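462aa long hypothetical selenium-binding protein (Sulfolobus tokodaii, PDB 2ECE) is of unknown function but folds as a beta-propeller and, like other members of its family, may bind selenium. Local coordinates at residues P147-I152 with I166-H171; G267-V272 with W283-E288; I342-Q347 with T359-L364. All coordinates share one frame; numbering follows the deposited sequence.

Overall arrangement
The three contacts illustrate one construction repeated around a seven-bladed beta-propeller: each is an antiparallel hairpin inside a different blade. Contacts 1 and 2 pair the second strand of a blade with the third, whereas contact 3 pairs the third with the fourth, outermost one. They follow one another in sequence without touching. Contact 2 is the intermediate one, its centre about 24 Å from that of contact 1 and about 21 Å from that of contact 3, while contacts 1 and 3 lie on opposite sides of the chain's centre, their own centres about 35 Å apart. I350 and F354, between the segments of contact 3, touch F268 and L284 of contact 2. No catalytic or selenium site is defined here to relate them to.

Contact 1: P147-I152 with I166-H171; sequences PDAIYI and ILMLDH
Two adjacent strands run antiparallel here, and the packing grades from a closed hydrophobic face to a more open polar end. The closed face carries I150, I152, L167 and L169. Between these residues four backbone hydrogen bonds run in the carbonyl planes, the shortest from L169 N to I150 O at 2.7 Å. I150 and L169 meet at their CB atoms, 3.9 Å apart, and beyond them the I152 CD1 methyl reaches L169 CD1 obliquely.

On the face carrying Y151 and M168, the two side chains lie alongside each other and point the same way. M168 CG sits over one face of the Y151 ring, 4.0 Å from its centroid, in a CH-pi contact. M168 SD adds an oblique Met-aromatic contact, and the bend at chi3 (78°) brings M168 CE within 3.6 Å of Y151 OH. That hydroxyl of Y151 donates to the syn lone pair of D148 OD2 at 2.7 Å, which ties the ring to the turn ahead of its strand.

The looser part lies where D148, D170 and M168 are partly exposed. There a water bridges the two segments, donating to D148 O at 2.7 Å and accepting from H171 N. H171 itself is buried, one ring face against the A149 backbone and its NE2 hydrogen-bonded to the carbonyl of G146.

Within the blade, strands 140-145 and 176-179 flank the hairpin; I99 of strand 97-101 covers the aliphatic face, while F193 and W195 of strand 193-196 pack against Y151.

Contact 2: G267-V272 with W283-E288; sequences GFINMV and WLWFYE
An indole laid flat on a glycine is the innermost feature of this antiparallel pairing. The six-membered ring of W285 covers G267, whose CA stands 3.8 Å from its centroid in a CH-pi contact and whose N lies over the middle of the indole. Any CB at position 267 would strike W285 CZ2, so the absence of a side chain is what admits the ring. W285 CG occupies the crowded position between backbone N and carbonyl carbon (chi1 43°), which folds the indole back across the neighbouring strand. W285 NE1 then donates to F268 O at 3.2 Å, coming from above the carbonyl plane rather than along a lone pair. A leucine here, with neither N-H nor flat ring, would probably leave the G267 backbone poorly packed and this part of the pairing less firmly held.

Around it the backbone bonds set the register. G267 and W285 exchange two, nearly along their C=O axes; between I269 and W283, the bond from W283 N to I269 O is straight (174°), but its return is weak. On the face carrying F268 and L284, the L284 CD1 methyl lies over the F268 ring, 4.0 Å from its centroid. Across the sheet, I269 CG2 packs on W283 CB at 3.9 Å. M271 CG approaches W283 CD1 obliquely at 3.6 Å. In the second shell, W283 NE1 donates to S281 OG, which positions that indole.

Strands 250-258 and 291-304 flank the hairpin in its blade, while I350 and F354, from a loop of the next blade, lie against F268 and L284.

Contact 3: I342-Q347 with T359-L364; sequences IGEVRQ and TGKVKL
G343 opens the pairing with backbone angles (phi 106°, psi 57°) that would jam a CB against the preceding carbonyl oxygen. With E344 it forms a G1 beta bulge opposite L339 of strand 334-339. G343 O accepts from L364 N at 3.0 Å, the donor standing above the carbonyl plane.

E344 comes next, its CG anti to the carbonyl carbon and its chain extended. In a salt bridge, E344 OE1 is gripped side-on by R346 NE at 2.9 Å and R346 NH2 at 3.2 Å, and lies almost in the guanidinium plane. E344 OE2 is hydrogen-bonded to H369 NE2 and receives a bond from a water, whose O is 2.6 Å away and which in turn accepts from K361 NZ.

V345 turns to the other face, where V345 CB and V362 CG2 are 3.8 Å apart, while the two residues exchange a reciprocal pair of backbone hydrogen bonds. R346 returns to the charged face, fully stretched from CG to NE, and K361 runs alongside it so that K361 CE lies over one guanidinium face, 3.8 Å from R346 NE. The two cationic tips come close, R346 NH2 and K361 NZ being 3.9 Å apart.

At Q347 the register slips: T359 and G360 both face it in a classic beta bulge. Q347 O takes a straight bond from T359 N at 2.8 Å and weak ones from G360 N and T359 OG1.

The carboxylate of buried E344 thus faces a salt-bridged arginine, H369 and two lysines beyond salt-bridge range, surroundings likely to keep it ionised and to offset the mutual repulsion of R346 and K361.

Contact 1: P147-I152 with I166-H171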
loop_
_atom_site.group_PDB
_atom_site.type_symbol
_atom_site.label_atom_id
_atom_site.label_comp_id
_atom_site.label_asym_id
_atom_site.label_seq_id
_atom_site.Cartn_x
_atom_site.Cartn_y
_atom_site.Cartn_z
ATOM N N PRO A 147 -9.449 11.474 -11.687
ATOM C CA PRO A 147 -10.638 12.066 -12.305
ATOM C C PRO A 147 -10.698 11.740 -13.794
ATOM O O PRO A 147 -11.758 11.451 -14.349
ATOM C CB PRO A 147 -10.434 13.569 -12.099
ATOM C CG PRO A 147 -9.446 13.660 -10.959
ATOM C CD PRO A 147 -8.512 12.523 -11.250
ATOM N N ASP A 148 -9.524 11.794 -14.412
ATOM C CA ASP A 148 -9.346 11.589 -15.841
ATOM C C ASP A 148 -9.016 10.180 -16.312
ATOM O O ASP A 148 -9.313 9.831 -17.453
ATOM C CB ASP A 148 -8.266 12.552 -16.325
ATOM C CG ASP A 148 -6.949 12.358 -15.594
ATOM O OD1 ASP A 148 -6.962 11.818 -14.464
ATOM O OD2 ASP A 148 -5.901 12.755 -16.140
ATOM N N ALA A 149 -8.395 9.369 -15.460
ATOM C CA ALA A 149 -8.041 8.006 -15.861
ATOM C C ALA A 149 -7.626 7.165 -14.659
ATOM O O ALA A 149 -7.688 7.624 -13.523
ATOM C CB ALA A 149 -6.904 8.043 -16.888
ATOM N N ILE A 150 -7.217 5.928 -14.920
ATOM C CA ILE A 150 -6.769 5.031 -13.865
ATOM C C ILE A 150 -5.251 5.000 -13.991
ATOM O O ILE A 150 -4.723 4.762 -15.075
ATOM C CB ILE A 150 -7.344 3.611 -14.055
ATOM C CG1 ILE A 150 -8.872 3.653 -13.974
ATOM C CG2 ILE A 150 -6.789 2.678 -12.989
ATOM C CD1 ILE A 150 -9.524 2.377 -14.463
ATOM N N TYR A 151 -4.554 5.254 -12.889
ATOM C CA TYR A 151 -3.097 5.290 -12.892
ATOM C C TYR A 151 -2.506 4.097 -12.152
ATOM O O TYR A 151 -2.971 3.739 -11.071
ATOM C CB TYR A 151 -2.598 6.580 -12.225
ATOM C CG TYR A 151 -2.970 7.863 -12.935
ATOM C CD1 TYR A 151 -4.307 8.233 -13.114
ATOM C CD2 TYR A 151 -1.978 8.730 -13.398
ATOM C CE1 TYR A 151 -4.641 9.439 -13.737
ATOM C CE2 TYR A 151 -2.298 9.932 -14.018
ATOM C CZ TYR A 151 -3.630 10.284 -14.183
ATOM O OH TYR A 151 -3.944 11.481 -14.791
ATOM N N ILE A 152 -1.460 3.506 -12.727
ATOM C CA ILE A 152 -0.812 2.346 -12.130
ATOM C C ILE A 152 0.697 2.482 -12.216
ATOM O O ILE A 152 1.237 2.725 -13.288
ATOM C CB ILE A 152 -1.219 1.040 -12.860
ATOM C CG1 ILE A 152 -2.749 0.930 -12.915
ATOM C CG2 ILE A 152 -0.619 -0.162 -12.143
ATOM C CD1 ILE A 152 -3.254 -0.250 -13.713
ATOM N N ILE A 166 4.808 5.338 -14.235
ATOM C CA ILE A 166 3.361 5.261 -14.120
ATOM C C ILE A 166 2.677 5.196 -15.481
ATOM O O ILE A 166 2.977 5.989 -16.379
ATOM C CB ILE A 166 2.821 6.495 -13.357
ATOM C CG1 ILE A 166 3.480 6.568 -11.975
ATOM C CG2 ILE A 166 1.303 6.434 -13.255
ATOM C CD1 ILE A 166 3.355 7.929 -11.300
ATOM N N LEU A 167 1.762 4.246 -15.632
ATOM C CA LEU A 167 1.011 4.115 -16.874
ATOM C C LEU A 167 -0.435 4.450 -16.553
ATOM O O LEU A 167 -0.825 4.503 -15.384
ATOM C CB LEU A 167 1.094 2.693 -17.436
ATOM C CG LEU A 167 0.465 1.573 -16.607
ATOM C CD1 LEU A 167 -0.522 0.793 -17.461
ATOM C CD2 LEU A 167 1.559 0.661 -16.086
ATOM N N MET A 168 -1.229 4.667 -17.595
ATOM C CA MET A 168 -2.630 5.007 -17.423
ATOM C C MET A 168 -3.524 4.037 -18.177
ATOM O O MET A 168 -3.117 3.459 -19.191
ATOM C CB MET A 168 -2.877 6.428 -17.926
ATOM C CG MET A 168 -2.181 7.505 -17.105
ATOM S SD MET A 168 -1.975 9.018 -18.045
ATOM C CE MET A 168 -3.624 9.725 -17.972
ATOM N N LEU A 169 -4.732 3.847 -17.656
ATOM C CA LEU A 169 -5.723 2.974 -18.280
ATOM C C LEU A 169 -6.943 3.841 -18.529
ATOM O O LEU A 169 -7.289 4.694 -17.704
ATOM C CB LEU A 169 -6.160 1.837 -17.357
ATOM C CG LEU A 169 -5.272 0.691 -16.892
ATOM C CD1 LEU A 169 -6.195 -0.335 -16.219
ATOM C CD2 LEU A 169 -4.528 0.054 -18.053
ATOM N N ASP A 170 -7.601 3.606 -19.658
ATOM C CA ASP A 170 -8.788 4.358 -20.021
ATOM C C ASP A 170 -9.939 4.040 -19.062
ATOM O O ASP A 170 -10.185 2.873 -18.754
ATOM C CB ASP A 170 -9.189 3.992 -21.443
ATOM C CG ASP A 170 -10.292 4.859 -21.963
ATOM O OD1 ASP A 170 -9.984 5.916 -22.556
ATOM O OD2 ASP A 170 -11.468 4.490 -21.761
ATOM N N HIS A 171 -10.644 5.074 -18.606
ATOM C CA HIS A 171 -11.768 4.910 -17.675
ATOM C C HIS A 171 -12.926 4.073 -18.210
ATOM O O HIS A 171 -13.694 3.501 -17.430
ATOM C CB HIS A 171 -12.350 6.269 -17.279
ATOM C CG HIS A 171 -11.862 6.788 -15.963
ATOM N ND1 HIS A 171 -11.821 6.013 -14.825
ATOM C CD2 HIS A 171 -11.447 8.022 -15.595
ATOM C CE1 HIS A 171 -11.401 6.748 -13.810
ATOM N NE2 HIS A 171 -11.167 7.972 -14.250
HETATM O O HOH W 1 -9.759 7.941 -19.293
#

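Contact 2: G267-V272 with W283-E288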
loop_
_atom_site.group_PDB
_atom_site.type_symbol
_atom_site.label_atom_id
_atom_site.label_comp_id
_atom_site.label_asym_id
_atom_site.label_seq_id
_atom_site.Cartn_x
_atom_site.Cartn_y
_atom_site.Cartn_z
ATOM N N GLY A 267 2.415 15.555 3.301
ATOM C CA GLY A 267 2.110 14.154 3.472
ATOM C C GLY A 267 3.332 13.448 4.025
ATOM O O GLY A 267 4.370 14.078 4.259
ATOM N N PHE A 268 3.219 12.139 4.223
ATOM C CA PHE A 268 4.318 11.345 4.767
ATOM C C PHE A 268 4.819 10.261 3.822
ATOM O O PHE A 268 4.193 9.959 2.796
ATOM C CB PHE A 268 3.893 10.665 6.073
ATOM C CG PHE A 268 3.451 11.621 7.148
ATOM C CD1 PHE A 268 2.145 12.101 7.181
ATOM C CD2 PHE A 268 4.350 12.040 8.132
ATOM C CE1 PHE A 268 1.733 12.989 8.184
ATOM C CE2 PHE A 268 3.952 12.927 9.141
ATOM C CZ PHE A 268 2.640 13.402 9.164
ATOM N N ILE A 269 5.967 9.695 4.185
ATOM C CA ILE A 269 6.577 8.593 3.451
ATOM C C ILE A 269 7.526 7.872 4.398
ATOM O O ILE A 269 8.167 8.496 5.254
ATOM C CB ILE A 269 7.370 9.050 2.201
ATOM C CG1 ILE A 269 7.862 7.813 1.437
ATOM C CG2 ILE A 269 8.560 9.904 2.602
ATOM C CD1 ILE A 269 8.522 8.120 0.096
ATOM N N ASN A 270 7.592 6.556 4.256
ATOM C CA ASN A 270 8.464 5.752 5.091
ATOM C C ASN A 270 9.742 5.340 4.364
ATOM O O ASN A 270 9.717 4.990 3.176
ATOM C CB ASN A 270 7.719 4.498 5.573
ATOM C CG ASN A 270 7.211 3.624 4.421
ATOM O OD1 ASN A 270 6.528 4.101 3.511
ATOM N ND2 ASN A 270 7.532 2.338 4.470
ATOM N N MET A 271 10.859 5.431 5.079
ATOM C CA MET A 271 12.156 5.005 4.573
ATOM C C MET A 271 12.357 3.744 5.389
ATOM O O MET A 271 12.471 3.808 6.612
ATOM C CB MET A 271 13.250 6.026 4.898
ATOM C CG MET A 271 13.246 7.256 4.012
ATOM S SD MET A 271 13.111 6.878 2.233
ATOM C CE MET A 271 14.597 5.938 1.945
ATOM N N VAL A 272 12.384 2.598 4.716
ATOM C CA VAL A 272 12.501 1.313 5.402
ATOM C C VAL A 272 13.753 1.028 6.229
ATOM O O VAL A 272 13.648 0.577 7.371
ATOM C CB VAL A 272 12.313 0.137 4.409
ATOM C CG1 VAL A 272 12.398 -1.194 5.153
ATOM C CG2 VAL A 272 10.962 0.260 3.707
ATOM N N TRP A 283 9.203 10.431 7.038
ATOM C CA TRP A 283 9.517 11.776 6.609
ATOM C C TRP A 283 8.279 12.546 6.194
ATOM O O TRP A 283 7.373 11.995 5.571
ATOM C CB TRP A 283 10.506 11.732 5.446
ATOM C CG TRP A 283 11.862 11.217 5.824
ATOM C CD1 TRP A 283 12.183 9.948 6.222
ATOM C CD2 TRP A 283 13.084 11.961 5.826
ATOM N NE1 TRP A 283 13.534 9.858 6.469
ATOM C CE2 TRP A 283 14.109 11.079 6.236
ATOM C CE3 TRP A 283 13.412 13.289 5.525
ATOM C CZ2 TRP A 283 15.446 11.485 6.350
ATOM C CZ3 TRP A 283 14.748 13.693 5.639
ATOM C CH2 TRP A 283 15.743 12.792 6.049
ATOM N N LEU A 284 8.255 13.826 6.555
ATOM C CA LEU A 284 7.150 14.711 6.215
ATOM C C LEU A 284 7.588 15.596 5.057
ATOM O O LEU A 284 8.548 16.356 5.186
ATOM C CB LEU A 284 6.791 15.599 7.415
ATOM C CG LEU A 284 5.751 16.710 7.222
ATOM C CD1 LEU A 284 4.393 16.094 6.950
ATOM C CD2 LEU A 284 5.689 17.591 8.474
ATOM N N TRP A 285 6.913 15.481 3.919
ATOM C CA TRP A 285 7.235 16.331 2.781
ATOM C C TRP A 285 6.158 17.408 2.795
ATOM O O TRP A 285 4.992 17.115 3.056
ATOM C CB TRP A 285 7.220 15.544 1.459
ATOM C CG TRP A 285 6.076 14.571 1.271
ATOM C CD1 TRP A 285 6.031 13.263 1.682
ATOM C CD2 TRP A 285 4.846 14.813 0.576
ATOM N NE1 TRP A 285 4.856 12.679 1.278
ATOM C CE2 TRP A 285 4.110 13.605 0.597
ATOM C CE3 TRP A 285 4.298 15.930 -0.066
ATOM C CZ2 TRP A 285 2.849 13.484 0.000
ATOM C CZ3 TRP A 285 3.043 15.811 -0.660
ATOM C CH2 TRP A 285 2.333 14.591 -0.623
ATOM N N PHE A 286 6.549 18.651 2.534
ATOM C CA PHE A 286 5.606 19.766 2.561
ATOM C C PHE A 286 6.070 20.944 1.706
ATOM O O PHE A 286 7.270 21.127 1.489
ATOM C CB PHE A 286 5.412 20.219 4.013
ATOM C CG PHE A 286 6.687 20.653 4.692
ATOM C CD1 PHE A 286 7.028 22.000 4.764
ATOM C CD2 PHE A 286 7.556 19.712 5.243
ATOM C CE1 PHE A 286 8.216 22.411 5.373
ATOM C CE2 PHE A 286 8.749 20.110 5.853
ATOM C CZ PHE A 286 9.078 21.465 5.917
ATOM N N TYR A 287 5.118 21.738 1.222
ATOM C CA TYR A 287 5.443 22.903 0.401
ATOM C C TYR A 287 5.379 24.157 1.265
ATOM O O TYR A 287 4.380 24.411 1.930
ATOM C CB TYR A 287 4.472 23.024 -0.775
ATOM C CG TYR A 287 4.842 24.103 -1.768
ATOM C CD1 TYR A 287 4.284 25.383 -1.688
ATOM C CD2 TYR A 287 5.752 23.847 -2.793
ATOM C CE1 TYR A 287 4.623 26.377 -2.610
ATOM C CE2 TYR A 287 6.096 24.832 -3.717
ATOM C CZ TYR A 287 5.526 26.092 -3.621
ATOM O OH TYR A 287 5.853 27.062 -4.543
ATOM N N GLU A 288 6.446 24.945 1.234
ATOM C CA GLU A 288 6.525 26.145 2.054
ATOM C C GLU A 288 7.580 27.092 1.488
ATOM O O GLU A 288 8.578 26.650 0.923
ATOM C CB GLU A 288 6.902 25.728 3.476
ATOM C CG GLU A 288 6.791 26.787 4.547
ATOM C CD GLU A 288 7.040 26.198 5.920
ATOM O OE1 GLU A 288 8.159 26.363 6.454
ATOM O OE2 GLU A 288 6.115 25.548 6.455
#

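Contact 3: I342-Q347 with T359-L364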
loop_
_atom_site.group_PDB
_atom_site.type_symbol
_atom_site.label_atom_id
_atom_site.label_comp_id
_atom_site.label_asym_id
_atom_site.label_seq_id
_atom_site.Cartn_x
_atom_site.Cartn_y
_atom_site.Cartn_z
ATOM N N ILE A 342 10.211 -5.941 13.678
ATOM C CA ILE A 342 9.983 -6.104 15.105
ATOM C C ILE A 342 8.638 -6.759 15.444
ATOM O O ILE A 342 8.566 -7.600 16.345
ATOM C CB ILE A 342 10.121 -4.740 15.815
ATOM C CG1 ILE A 342 11.608 -4.379 15.896
ATOM C CG2 ILE A 342 9.465 -4.785 17.195
ATOM C CD1 ILE A 342 11.882 -2.938 16.216
ATOM N N GLY A 343 7.582 -6.383 14.722
ATOM C CA GLY A 343 6.270 -6.963 14.964
ATOM C C GLY A 343 5.280 -6.053 15.671
ATOM O O GLY A 343 4.741 -6.405 16.724
ATOM N N GLU A 344 5.014 -4.885 15.091
ATOM C CA GLU A 344 4.085 -3.947 15.712
ATOM C C GLU A 344 3.294 -3.105 14.715
ATOM O O GLU A 344 3.625 -3.024 13.529
ATOM C CB GLU A 344 4.838 -2.964 16.623
ATOM C CG GLU A 344 5.713 -3.560 17.724
ATOM C CD GLU A 344 6.502 -2.485 18.478
ATOM O OE1 GLU A 344 6.407 -1.296 18.099
ATOM O OE2 GLU A 344 7.220 -2.822 19.442
ATOM N N VAL A 345 2.233 -2.495 15.228
ATOM C CA VAL A 345 1.422 -1.551 14.482
ATOM C C VAL A 345 1.377 -0.430 15.506
ATOM O O VAL A 345 1.065 -0.673 16.679
ATOM C CB VAL A 345 -0.024 -2.022 14.212
ATOM C CG1 VAL A 345 -0.805 -0.881 13.575
ATOM C CG2 VAL A 345 -0.037 -3.222 13.274
ATOM N N ARG A 346 1.730 0.777 15.083
ATOM C CA ARG A 346 1.727 1.927 15.971
ATOM C C ARG A 346 0.772 2.993 15.459
ATOM O O ARG A 346 0.450 3.042 14.264
ATOM C CB ARG A 346 3.130 2.532 16.071
ATOM C CG ARG A 346 4.182 1.602 16.644
ATOM C CD ARG A 346 5.511 2.326 16.792
ATOM N NE ARG A 346 6.528 1.479 17.406
ATOM C CZ ARG A 346 7.697 1.920 17.857
ATOM N NH1 ARG A 346 8.009 3.205 17.767
ATOM N NH2 ARG A 346 8.553 1.072 18.406
ATOM N N GLN A 347 0.324 3.843 16.377
ATOM C CA GLN A 347 -0.570 4.945 16.062
ATOM C C GLN A 347 0.109 6.219 16.548
ATOM O O GLN A 347 0.441 6.340 17.724
ATOM C CB GLN A 347 -1.910 4.782 16.784
ATOM C CG GLN A 347 -2.826 5.992 16.648
ATOM C CD GLN A 347 -3.972 5.977 17.642
ATOM O OE1 GLN A 347 -5.145 5.905 17.264
ATOM N NE2 GLN A 347 -3.638 6.041 18.922
ATOM N N THR A 359 0.719 7.318 20.358
ATOM C CA THR A 359 -0.443 7.183 21.232
ATOM C C THR A 359 -1.019 5.773 21.266
ATOM O O THR A 359 -2.022 5.524 21.936
ATOM C CB THR A 359 -1.574 8.154 20.820
ATOM O OG1 THR A 359 -1.911 7.939 19.444
ATOM C CG2 THR A 359 -1.142 9.605 21.025
ATOM N N GLY A 360 -0.389 4.849 20.548
ATOM C CA GLY A 360 -0.885 3.483 20.529
ATOM C C GLY A 360 0.106 2.509 19.920
ATOM O O GLY A 360 0.778 2.834 18.939
ATOM N N LYS A 361 0.191 1.310 20.493
ATOM C CA LYS A 361 1.112 0.284 20.011
ATOM C C LYS A 361 0.643 -1.125 20.370
ATOM O O LYS A 361 0.351 -1.410 21.531
ATOM C CB LYS A 361 2.503 0.508 20.610
ATOM C CG LYS A 361 3.518 -0.570 20.245
ATOM C CD LYS A 361 4.759 -0.539 21.135
ATOM C CE LYS A 361 5.532 0.766 21.029
ATOM N NZ LYS A 361 6.751 0.735 21.880
ATOM N N VAL A 362 0.558 -2.002 19.374
ATOM C CA VAL A 362 0.169 -3.384 19.622
ATOM C C VAL A 362 1.253 -4.294 19.052
ATOM O O VAL A 362 1.966 -3.917 18.118
ATOM C CB VAL A 362 -1.196 -3.740 18.975
ATOM C CG1 VAL A 362 -2.303 -2.923 19.621
ATOM C CG2 VAL A 362 -1.148 -3.502 17.474
ATOM N N LYS A 363 1.390 -5.483 19.629
ATOM C CA LYS A 363 2.393 -6.442 19.179
ATOM C C LYS A 363 1.732 -7.611 18.464
ATOM O O LYS A 363 0.802 -8.220 18.985
ATOM C CB LYS A 363 3.204 -6.978 20.366
ATOM C CG LYS A 363 3.818 -5.915 21.257
ATOM C CD LYS A 363 4.604 -6.571 22.385
ATOM C CE LYS A 363 4.821 -5.623 23.545
ATOM N NZ LYS A 363 5.540 -4.391 23.125
ATOM N N LEU A 364 2.224 -7.920 17.272
ATOM C CA LEU A 364 1.688 -9.013 16.473
ATOM C C LEU A 364 2.852 -9.680 15.744
ATOM O O LEU A 364 3.577 -9.018 14.996
ATOM C CB LEU A 364 0.679 -8.476 15.451
ATOM C CG LEU A 364 -0.612 -7.815 15.943
ATOM C CD1 LEU A 364 -1.257 -7.035 14.799
ATOM C CD2 LEU A 364 -1.572 -8.880 16.479
HETATM O O HOH W 2 8.673 -1.315 20.920
#